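Local coordinates for protein GlcNAc Inducible Gene 2, GIG2 (Candida albicans, PDB 6AKZ) that binds an iron(III) ion through a two-histidine, one-aspartate site and is probably a DUF1479-family oxygenase of the cupin clan, induced by N-acetylglucosamine, at residues C250-T255 with G373-S378; R254-W259 with F346-C351; N104-F109 with S133-E138. One frame throughout, in Å; residues are numbered along the deposited sequence.

Contact 1: C250-T255 with G373-S378; sequences CSSFRT and GQTPLS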
loop_
_atom_site.group_PDB
_atom_site.type_symbol
_atom_site.label_atom_id
_atom_site.label_comp_id
_atom_site.label_asym_id
_atom_site.label_seq_id
_atom_site.Cartn_x
_atom_site.Cartn_y
_atom_site.Cartn_z
ATOM N N CYS A 250 -4.328 5.379 7.308
ATOM C CA CYS A 250 -4.774 5.735 5.941
ATOM C C CYS A 250 -6.154 5.133 5.711
ATOM O O CYS A 250 -6.346 3.949 5.859
ATOM C CB CYS A 250 -3.775 5.305 4.891
ATOM S SG CYS A 250 -4.488 5.149 3.216
ATOM N N SER A 251 -7.119 5.961 5.331
ATOM C CA SER A 251 -8.516 5.576 5.289
ATOM C C SER A 251 -8.909 4.790 4.046
ATOM O O SER A 251 -10.007 4.302 4.008
ATOM C CB SER A 251 -9.422 6.835 5.319
ATOM O OG SER A 251 -9.417 7.345 6.610
ATOM N N SER A 252 -8.067 4.679 3.047
ATOM C CA SER A 252 -8.410 3.927 1.830
ATOM C C SER A 252 -7.754 2.520 1.851
ATOM O O SER A 252 -6.778 2.281 2.565
ATOM C CB SER A 252 -7.914 4.709 0.611
ATOM O OG SER A 252 -6.466 4.709 0.567
ATOM N N PHE A 253 -8.358 1.609 1.101
ATOM C CA PHE A 253 -7.853 0.269 0.802
ATOM C C PHE A 253 -7.016 0.399 -0.437
ATOM O O PHE A 253 -7.567 0.627 -1.538
ATOM C CB PHE A 253 -9.015 -0.698 0.595
ATOM C CG PHE A 253 -8.642 -1.990 0.002
ATOM C CD1 PHE A 253 -7.538 -2.733 0.476
ATOM C CD2 PHE A 253 -9.373 -2.508 -1.023
ATOM C CE1 PHE A 253 -7.207 -3.949 -0.107
ATOM C CE2 PHE A 253 -9.018 -3.712 -1.631
ATOM C CZ PHE A 253 -7.933 -4.435 -1.178
ATOM N N ARG A 254 -5.676 0.346 -0.288
ATOM C CA ARG A 254 -4.804 0.490 -1.467
ATOM C C ARG A 254 -4.170 -0.917 -1.646
ATOM O O ARG A 254 -3.687 -1.492 -0.657
ATOM C CB ARG A 254 -3.685 1.516 -1.207
ATOM C CG ARG A 254 -4.194 2.939 -0.907
ATOM C CD ARG A 254 -3.068 3.880 -0.552
ATOM N NE ARG A 254 -2.452 3.504 0.721
ATOM C CZ ARG A 254 -1.365 4.077 1.236
ATOM N NH1 ARG A 254 -0.832 5.119 0.632
ATOM N NH2 ARG A 254 -0.891 3.666 2.423
ATOM N N THR A 255 -4.227 -1.448 -2.858
ATOM C CA THR A 255 -3.585 -2.682 -3.234
ATOM C C THR A 255 -2.094 -2.449 -3.370
ATOM O O THR A 255 -1.296 -3.368 -3.057
ATOM C CB THR A 255 -4.131 -3.219 -4.563
ATOM O OG1 THR A 255 -4.245 -2.167 -5.550
ATOM C CG2 THR A 255 -5.514 -3.751 -4.369
ATOM N N GLY A 373 -1.194 5.882 -5.131
ATOM C CA GLY A 373 -1.361 4.503 -4.909
ATOM C C GLY A 373 -2.460 3.983 -5.761
ATOM O O GLY A 373 -3.250 4.749 -6.360
ATOM N N GLN A 374 -2.514 2.647 -5.845
ATOM C CA GLN A 374 -3.637 2.013 -6.471
ATOM C C GLN A 374 -4.775 1.775 -5.508
ATOM O O GLN A 374 -4.589 1.088 -4.501
ATOM C CB GLN A 374 -3.157 0.669 -7.056
ATOM C CG GLN A 374 -4.286 -0.075 -7.772
ATOM C CD GLN A 374 -3.755 -1.240 -8.566
ATOM O OE1 GLN A 374 -3.406 -2.226 -8.015
ATOM N NE2 GLN A 374 -3.795 -1.141 -9.917
ATOM N N THR A 375 -5.940 2.336 -5.819
ATOM C CA THR A 375 -7.083 2.305 -4.949
ATOM C C THR A 375 -8.266 1.851 -5.847
ATOM O O THR A 375 -8.883 2.630 -6.565
ATOM C CB THR A 375 -7.345 3.721 -4.426
ATOM O OG1 THR A 375 -6.175 4.206 -3.751
ATOM C CG2 THR A 375 -8.534 3.734 -3.500
ATOM N N PRO A 376 -8.581 0.557 -5.842
ATOM C CA PRO A 376 -9.677 0.104 -6.701
ATOM C C PRO A 376 -11.045 0.522 -6.187
ATOM O O PRO A 376 -11.245 0.680 -4.967
ATOM C CB PRO A 376 -9.523 -1.449 -6.654
ATOM C CG PRO A 376 -8.942 -1.682 -5.227
ATOM C CD PRO A 376 -7.976 -0.512 -5.026
ATOM N N LEU A 377 -11.950 0.675 -7.143
ATOM C CA LEU A 377 -13.332 0.848 -6.821
ATOM C C LEU A 377 -13.799 -0.402 -6.078
ATOM O O LEU A 377 -13.800 -1.499 -6.616
ATOM C CB LEU A 377 -14.200 1.154 -8.050
ATOM C CG LEU A 377 -15.737 1.189 -7.775
ATOM C CD1 LEU A 377 -16.037 2.352 -6.847
ATOM C CD2 LEU A 377 -16.386 1.427 -9.152
ATOM N N SER A 378 -14.092 -0.238 -4.840
ATOM C CA SER A 378 -14.431 -1.400 -3.962
ATOM C C SER A 378 -15.198 -0.978 -2.801
ATOM O O SER A 378 -15.256 0.214 -2.434
ATOM C CB SER A 378 -13.137 -2.187 -3.528
ATOM O OG SER A 378 -12.450 -1.447 -2.542
#
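The hydroxyl of Thr-255 donates to the side-chain amide oxygen of Gln-374, with OG1 2.6 Å from OE1. The donor lies in the carbonyl plane on a lone pair, at a C=O...donor angle of 109°. Thr-255 OG1 sits between its own backbone N and carbonyl carbon (chi1 45°), which turns it to the extended glutamine chain; the two side chains cross obliquely, and OG1 is also only 3.1 Å from Gln-374 CG. The backbone adds a second link: Thr-255 N donates weakly to Gln-374 O, its N-H...acceptor angle bent to 134°. The same carbonyl oxygen receives a CA-H...O contact from Arg-254, 3.1 Å from its CA, so one acceptor faces two consecutive residues.

Packing extends outward from this polar pair. Thr-255 CG2 and Pro-376 CG meet tip to tip at 4.1 Å. Pro-376 CG also approaches Phe-253 CE2, and there the proline and the phenylalanine side chains cross at about a right angle. At the ring's edge, near its plane, Ser-378 OG lies 3.6 Å from Phe-253 CD2. Arg-254 brushes Thr-375 OG1 with CG at 3.7 Å, while its bent chain carries the guanidinium away, with Cys-250 SG over one face and the side chain of Asp-194, an iron ligand, close by.

The contact is buried and joins the loop entering strand 256-261 to the loop leaving strand 367-371. Asn-381 ND2 bonds both Phe-253 O and Pro-376 O, Gln-374 packs on helix 143-153, and strand 166-167 touches Pro-376 and Ser-378.

Contact 2: R254-W259 with F346-C351; sequences RTLQGW and FVFWHC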
loop_
_atom_site.group_PDB
_atom_site.type_symbol
_atom_site.label_atom_id
_atom_site.label_comp_id
_atom_site.label_asym_id
_atom_site.label_seq_id
_atom_site.Cartn_x
_atom_site.Cartn_y
_atom_site.Cartn_z
ATOM N N ARG A 254 -5.676 0.346 -0.288
ATOM C CA ARG A 254 -4.804 0.490 -1.467
ATOM C C ARG A 254 -4.170 -0.917 -1.646
ATOM O O ARG A 254 -3.687 -1.492 -0.657
ATOM C CB ARG A 254 -3.685 1.516 -1.207
ATOM C CG ARG A 254 -4.194 2.939 -0.907
ATOM C CD ARG A 254 -3.068 3.880 -0.552
ATOM N NE ARG A 254 -2.452 3.504 0.721
ATOM C CZ ARG A 254 -1.365 4.077 1.236
ATOM N NH1 ARG A 254 -0.832 5.119 0.632
ATOM N NH2 ARG A 254 -0.891 3.666 2.423
ATOM N N THR A 255 -4.227 -1.448 -2.858
ATOM C CA THR A 255 -3.585 -2.682 -3.234
ATOM C C THR A 255 -2.094 -2.449 -3.370
ATOM O O THR A 255 -1.296 -3.368 -3.057
ATOM C CB THR A 255 -4.131 -3.219 -4.563
ATOM O OG1 THR A 255 -4.245 -2.167 -5.550
ATOM C CG2 THR A 255 -5.514 -3.751 -4.369
ATOM N N LEU A 256 -1.737 -1.285 -3.905
ATOM C CA LEU A 256 -0.347 -0.945 -4.102
ATOM C C LEU A 256 -0.074 0.417 -3.612
ATOM O O LEU A 256 -0.901 1.327 -3.855
ATOM C CB LEU A 256 -0.015 -0.961 -5.588
ATOM C CG LEU A 256 -0.170 -2.282 -6.342
ATOM C CD1 LEU A 256 0.116 -2.002 -7.826
ATOM C CD2 LEU A 256 0.780 -3.334 -5.779
ATOM N N GLN A 257 1.096 0.639 -3.025
ATOM C CA GLN A 257 1.568 2.010 -2.779
ATOM C C GLN A 257 2.466 2.346 -3.957
ATOM O O GLN A 257 2.993 1.480 -4.649
ATOM C CB GLN A 257 2.400 2.123 -1.527
ATOM C CG GLN A 257 1.619 1.866 -0.214
ATOM C CD GLN A 257 2.419 2.242 1.031
ATOM O OE1 GLN A 257 2.949 3.336 1.089
ATOM N NE2 GLN A 257 2.413 1.398 2.057
ATOM N N GLY A 258 2.612 3.620 -4.183
ATOM C CA GLY A 258 3.394 4.096 -5.313
ATOM C C GLY A 258 3.791 5.530 -5.318
ATOM O O GLY A 258 3.167 6.339 -4.601
ATOM N N TRP A 259 4.692 5.864 -6.228
ATOM C CA TRP A 259 4.958 7.264 -6.512
ATOM C C TRP A 259 5.682 7.478 -7.795
ATOM O O TRP A 259 6.285 6.505 -8.377
ATOM C CB TRP A 259 5.791 7.871 -5.382
ATOM C CG TRP A 259 7.005 7.152 -4.875
ATOM C CD1 TRP A 259 7.119 6.609 -3.614
ATOM C CD2 TRP A 259 8.325 6.989 -5.478
ATOM N NE1 TRP A 259 8.398 6.119 -3.413
ATOM C CE2 TRP A 259 9.158 6.354 -4.499
ATOM C CE3 TRP A 259 8.879 7.311 -6.714
ATOM C CZ2 TRP A 259 10.459 5.992 -4.750
ATOM C CZ3 TRP A 259 10.197 6.976 -6.972
ATOM C CH2 TRP A 259 10.968 6.326 -6.012
ATOM N N PHE A 346 8.084 5.436 -12.338
ATOM C CA PHE A 346 7.044 5.166 -11.349
ATOM C C PHE A 346 7.473 3.948 -10.574
ATOM O O PHE A 346 7.858 2.946 -11.197
ATOM C CB PHE A 346 5.677 5.024 -11.966
ATOM C CG PHE A 346 4.571 5.331 -11.038
ATOM C CD1 PHE A 346 4.148 4.381 -10.111
ATOM C CD2 PHE A 346 4.000 6.577 -10.986
ATOM C CE1 PHE A 346 3.189 4.684 -9.215
ATOM C CE2 PHE A 346 3.010 6.868 -10.083
ATOM C CZ PHE A 346 2.622 5.956 -9.195
ATOM N N VAL A 347 7.337 4.000 -9.233
ATOM C CA VAL A 347 7.692 2.905 -8.382
ATOM C C VAL A 347 6.416 2.430 -7.651
ATOM O O VAL A 347 5.757 3.232 -6.986
ATOM C CB VAL A 347 8.827 3.231 -7.410
ATOM C CG1 VAL A 347 8.972 2.199 -6.297
ATOM C CG2 VAL A 347 10.133 3.446 -8.178
ATOM N N PHE A 348 6.167 1.142 -7.721
ATOM C CA PHE A 348 5.030 0.460 -7.029
ATOM C C PHE A 348 5.559 -0.536 -6.005
ATOM O O PHE A 348 6.530 -1.260 -6.256
ATOM C CB PHE A 348 4.206 -0.362 -8.005
ATOM C CG PHE A 348 3.320 0.409 -8.892
ATOM C CD1 PHE A 348 2.200 1.020 -8.371
ATOM C CD2 PHE A 348 3.575 0.494 -10.274
ATOM C CE1 PHE A 348 1.308 1.759 -9.159
ATOM C CE2 PHE A 348 2.687 1.253 -11.070
ATOM C CZ PHE A 348 1.572 1.869 -10.510
ATOM N N TRP A 349 4.898 -0.646 -4.865
ATOM C CA TRP A 349 5.100 -1.765 -4.033
ATOM C C TRP A 349 3.756 -2.247 -3.442
ATOM O O TRP A 349 2.818 -1.490 -3.117
ATOM C CB TRP A 349 6.157 -1.589 -2.954
ATOM C CG TRP A 349 5.896 -0.517 -1.925
ATOM C CD1 TRP A 349 5.467 -0.717 -0.659
ATOM C CD2 TRP A 349 6.036 0.902 -2.089
ATOM N NE1 TRP A 349 5.305 0.533 0.032
ATOM C CE2 TRP A 349 5.738 1.517 -0.819
ATOM C CE3 TRP A 349 6.452 1.721 -3.152
ATOM C CZ2 TRP A 349 5.834 2.895 -0.610
ATOM C CZ3 TRP A 349 6.491 3.129 -2.950
ATOM C CH2 TRP A 349 6.191 3.688 -1.714
ATOM N N HIS A 350 3.690 -3.554 -3.292
ATOM C CA HIS A 350 2.523 -4.248 -2.674
ATOM C C HIS A 350 2.253 -3.765 -1.255
ATOM O O HIS A 350 3.154 -3.430 -0.501
ATOM C CB HIS A 350 2.691 -5.759 -2.692
ATOM C CG HIS A 350 1.441 -6.531 -2.448
ATOM N ND1 HIS A 350 1.002 -6.865 -1.190
ATOM C CD2 HIS A 350 0.621 -7.174 -3.309
ATOM C CE1 HIS A 350 -0.074 -7.623 -1.277
ATOM N NE2 HIS A 350 -0.331 -7.820 -2.563
ATOM N N CYS A 351 0.976 -3.610 -0.920
ATOM C CA CYS A 351 0.585 -3.153 0.393
ATOM C C CYS A 351 1.163 -3.964 1.545
ATOM O O CYS A 351 1.254 -3.471 2.662
ATOM C CB CYS A 351 -0.964 -3.037 0.515
ATOM S SG CYS A 351 -1.800 -4.615 0.215
HETATM O O HOH W 1 0.572 -0.840 2.832
#
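Over one face of the Trp-349 indole lies Gln-257 CB, 3.8 Å from the six-membered centroid and 23° off its normal, a CH-pi contact; at its edge, in plane, stands Trp-259 CD1, 3.6 Å from CZ3 of Trp-349. The two indoles are oblique, with planes at 74°. Trp-259 in turn receives Val-347 over one face, CB 3.9 Å from the six-membered centroid and 6° off the normal; these two side chains lie side by side, pointing the same way. The Phe-346 ring has the carbonyl oxygen of Trp-259 3.3 Å above its centre.

The two strands, 256-259 and 346-350, run antiparallel, with the Trp-349, Gln-257, Trp-259 and Val-347 side chains on one face and the Phe-346 ring on the other. Gln-257 with Trp-349 and Trp-259 with Val-347 are hydrogen-bonded pairs, the shortest bond being Gln-257 N to Trp-349 O, 2.7 Å. At Gly-258, CA approaches Val-347 O to 3.0 Å in a CA-H...O contact. Beyond the strands, Cys-351 N donates to Thr-255 O.

Gln-257 NE2 hydrogen-bonds to Asp-194 OD2 and also to a water 3.0 Å away; that water donates to Cys-351 O. Trp-349 meets the ring of His-355. This face of the sheet thus borders two iron ligands, and Gln-257, held against an indole, is placed as a second-shell residue that may steady the carboxylate of Asp-194.

Contact 3: N104-F109 with S133-E138; sequences NELVEF and SKPQTE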
loop_
_atom_site.group_PDB
_atom_site.type_symbol
_atom_site.label_atom_id
_atom_site.label_comp_id
_atom_site.label_asym_id
_atom_site.label_seq_id
_atom_site.Cartn_x
_atom_site.Cartn_y
_atom_site.Cartn_z
ATOM N N ASN A 104 8.574 22.230 -10.816
ATOM C CA ASN A 104 8.665 23.675 -10.587
ATOM C C ASN A 104 7.343 24.330 -10.210
ATOM O O ASN A 104 7.327 25.128 -9.303
ATOM C CB ASN A 104 9.263 24.352 -11.798
ATOM C CG ASN A 104 10.687 24.006 -11.995
ATOM O OD1 ASN A 104 11.476 23.874 -11.051
ATOM N ND2 ASN A 104 11.061 23.899 -13.229
ATOM N N GLU A 105 6.225 23.896 -10.827
ATOM C CA GLU A 105 4.897 24.341 -10.417
ATOM C C GLU A 105 4.534 23.938 -9.006
ATOM O O GLU A 105 3.940 24.754 -8.318
ATOM C CB GLU A 105 3.798 23.823 -11.345
ATOM C CG GLU A 105 3.940 24.373 -12.754
ATOM C CD GLU A 105 2.923 23.801 -13.782
ATOM O OE1 GLU A 105 2.583 22.571 -13.814
ATOM O OE2 GLU A 105 2.552 24.592 -14.672
ATOM N N LEU A 106 4.901 22.727 -8.579
ATOM C CA LEU A 106 4.668 22.356 -7.152
ATOM C C LEU A 106 5.410 23.245 -6.160
ATOM O O LEU A 106 4.915 23.572 -5.072
ATOM C CB LEU A 106 5.011 20.899 -6.863
ATOM C CG LEU A 106 4.086 19.885 -7.559
ATOM C CD1 LEU A 106 4.721 18.501 -7.724
ATOM C CD2 LEU A 106 2.807 19.775 -6.783
ATOM N N VAL A 107 6.666 23.526 -6.488
ATOM C CA VAL A 107 7.510 24.308 -5.576
ATOM C C VAL A 107 6.911 25.710 -5.525
ATOM O O VAL A 107 6.780 26.285 -4.446
ATOM C CB VAL A 107 8.941 24.367 -6.081
ATOM C CG1 VAL A 107 9.806 25.409 -5.385
ATOM C CG2 VAL A 107 9.588 23.004 -5.956
ATOM N N GLU A 108 6.600 26.277 -6.693
ATOM C CA GLU A 108 5.900 27.595 -6.705
ATOM C C GLU A 108 4.633 27.631 -5.859
ATOM O O GLU A 108 4.338 28.638 -5.175
ATOM C CB GLU A 108 5.575 28.004 -8.109
ATOM C CG GLU A 108 4.775 29.310 -8.210
ATOM C CD GLU A 108 4.603 29.750 -9.650
ATOM O OE1 GLU A 108 5.630 29.654 -10.393
ATOM O OE2 GLU A 108 3.463 30.188 -10.016
ATOM N N PHE A 109 3.805 26.595 -6.009
ATOM C CA PHE A 109 2.610 26.523 -5.228
ATOM C C PHE A 109 2.987 26.506 -3.779
ATOM O O PHE A 109 2.413 27.233 -3.004
ATOM C CB PHE A 109 1.798 25.215 -5.562
ATOM C CG PHE A 109 0.492 25.117 -4.813
ATOM C CD1 PHE A 109 0.446 24.687 -3.494
ATOM C CD2 PHE A 109 -0.704 25.467 -5.449
ATOM C CE1 PHE A 109 -0.748 24.584 -2.834
ATOM C CE2 PHE A 109 -1.905 25.390 -4.762
ATOM C CZ PHE A 109 -1.910 24.969 -3.443
ATOM N N SER A 133 -3.318 20.103 -6.358
ATOM C CA SER A 133 -2.699 21.058 -7.279
ATOM C C SER A 133 -2.808 20.607 -8.713
ATOM O O SER A 133 -2.973 19.396 -9.002
ATOM C CB SER A 133 -1.196 21.233 -6.891
ATOM O OG SER A 133 -0.430 20.077 -7.181
ATOM N N LYS A 134 -2.678 21.547 -9.658
ATOM C CA LYS A 134 -2.714 21.194 -11.041
ATOM C C LYS A 134 -1.685 20.100 -11.444
ATOM O O LYS A 134 -2.012 19.184 -12.221
ATOM C CB LYS A 134 -2.520 22.441 -11.918
ATOM C CG LYS A 134 -2.576 22.152 -13.433
ATOM C CD LYS A 134 -1.952 23.321 -14.188
ATOM C CE LYS A 134 -2.646 23.610 -15.510
ATOM N NZ LYS A 134 -1.810 23.300 -16.714
ATOM N N PRO A 135 -0.413 20.227 -10.956
ATOM C CA PRO A 135 0.497 19.164 -11.388
ATOM C C PRO A 135 0.074 17.768 -10.890
ATOM O O PRO A 135 0.297 16.771 -11.617
ATOM C CB PRO A 135 1.866 19.574 -10.828
ATOM C CG PRO A 135 1.677 20.973 -10.239
ATOM C CD PRO A 135 0.270 21.339 -10.264
ATOM N N GLN A 136 -0.448 17.694 -9.675
ATOM C CA GLN A 136 -1.016 16.473 -9.154
ATOM C C GLN A 136 -2.165 15.888 -9.981
ATOM O O GLN A 136 -2.155 14.685 -10.374
ATOM C CB GLN A 136 -1.376 16.592 -7.697
ATOM C CG GLN A 136 -0.165 16.632 -6.794
ATOM C CD GLN A 136 -0.546 17.154 -5.454
ATOM O OE1 GLN A 136 -1.020 18.315 -5.310
ATOM N NE2 GLN A 136 -0.302 16.315 -4.418
ATOM N N THR A 137 -3.103 16.736 -10.343
ATOM C CA THR A 137 -4.247 16.328 -11.131
ATOM C C THR A 137 -3.791 15.930 -12.503
ATOM O O THR A 137 -4.176 14.847 -13.012
ATOM C CB THR A 137 -5.336 17.438 -11.148
ATOM O OG1 THR A 137 -5.811 17.593 -9.834
ATOM C CG2 THR A 137 -6.502 17.066 -12.013
ATOM N N GLU A 138 -2.853 16.690 -13.089
ATOM C CA GLU A 138 -2.344 16.291 -14.366
ATOM C C GLU A 138 -1.541 14.991 -14.360
ATOM O O GLU A 138 -1.560 14.241 -15.321
ATOM C CB GLU A 138 -1.481 17.389 -15.025
ATOM C CG GLU A 138 -2.295 18.642 -15.408
ATOM C CD GLU A 138 -1.433 19.674 -16.129
ATOM O OE1 GLU A 138 -0.171 19.557 -16.086
ATOM O OE2 GLU A 138 -2.036 20.591 -16.750
#
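Leu-106 slides past Pro-135, the two side chains pointing in opposite directions, with Leu-106 CG 3.8 Å from Pro-135 CG. This is a helix-helix contact in which the start of helix 134-140, opened by a capping box, packs against helix 96-112. The short axes run at 144° to one another, nearer antiparallel than parallel, and approach to 9.7 Å. Leu-106 and Pro-135 are also the residues whose CA atoms come nearest across the contact.

Leu-106 CG stands anti to the carbonyl carbon (chi1 -67°), and its CD2 branch touches Ser-133 OG at 3.3 Å while still against the proline ring. Glu-105, the residue before it on the helix, adds CB at 3.7 Å from the same Pro-135 CG. Hydrocarbon contacts thus carry the interface, although carboxylates and an amine stand close by. Lys-134 NZ forms a salt bridge with Glu-138 OE2 at 2.7 Å, meeting that oxygen from above the carboxylate plane; Lys-423 shares the same oxygen. Trp-102, from helix 96-112, bonds Glu-138 OE1 and so supplies a polar tie between the two helices.

On the buried side, Leu-106 and Gln-136 both touch Ile-178 of strand 178-181, which places the pair of helices beside the main sheet, away from the iron site. Ser-133 is the N-cap, its OG accepting weakly from Gln-136 N. In return, Gln-136 OE1 takes two donors from the serine: Ser-133 N at 3.1 Å and Ser-133 OG at 2.6 Å.

Contacts 1 and 2 lie near the centre of the chain, about 10 Å apart between centres, and share Arg-254 and Thr-255; Gln-374 N of contact 1 also approaches Leu-256 O of contact 2, a probable hydrogen bond. Contact 2 is regular strand pairing layered with aromatic rings, whereas contact 1 continues the same chain into loops, where side-chain polarity and proline packing replace the ladder. Contact 2 borders the iron site through Gln-257 and Trp-349; contact 1 approaches it through Arg-254. Contact 3 is peripheral, its centre about 24 Å from that of the chain, and touches neither; it joins helices through aliphatic contacts, with charged groups at its rim, yet leans on strand 178-181 of the sheet that includes contact 2.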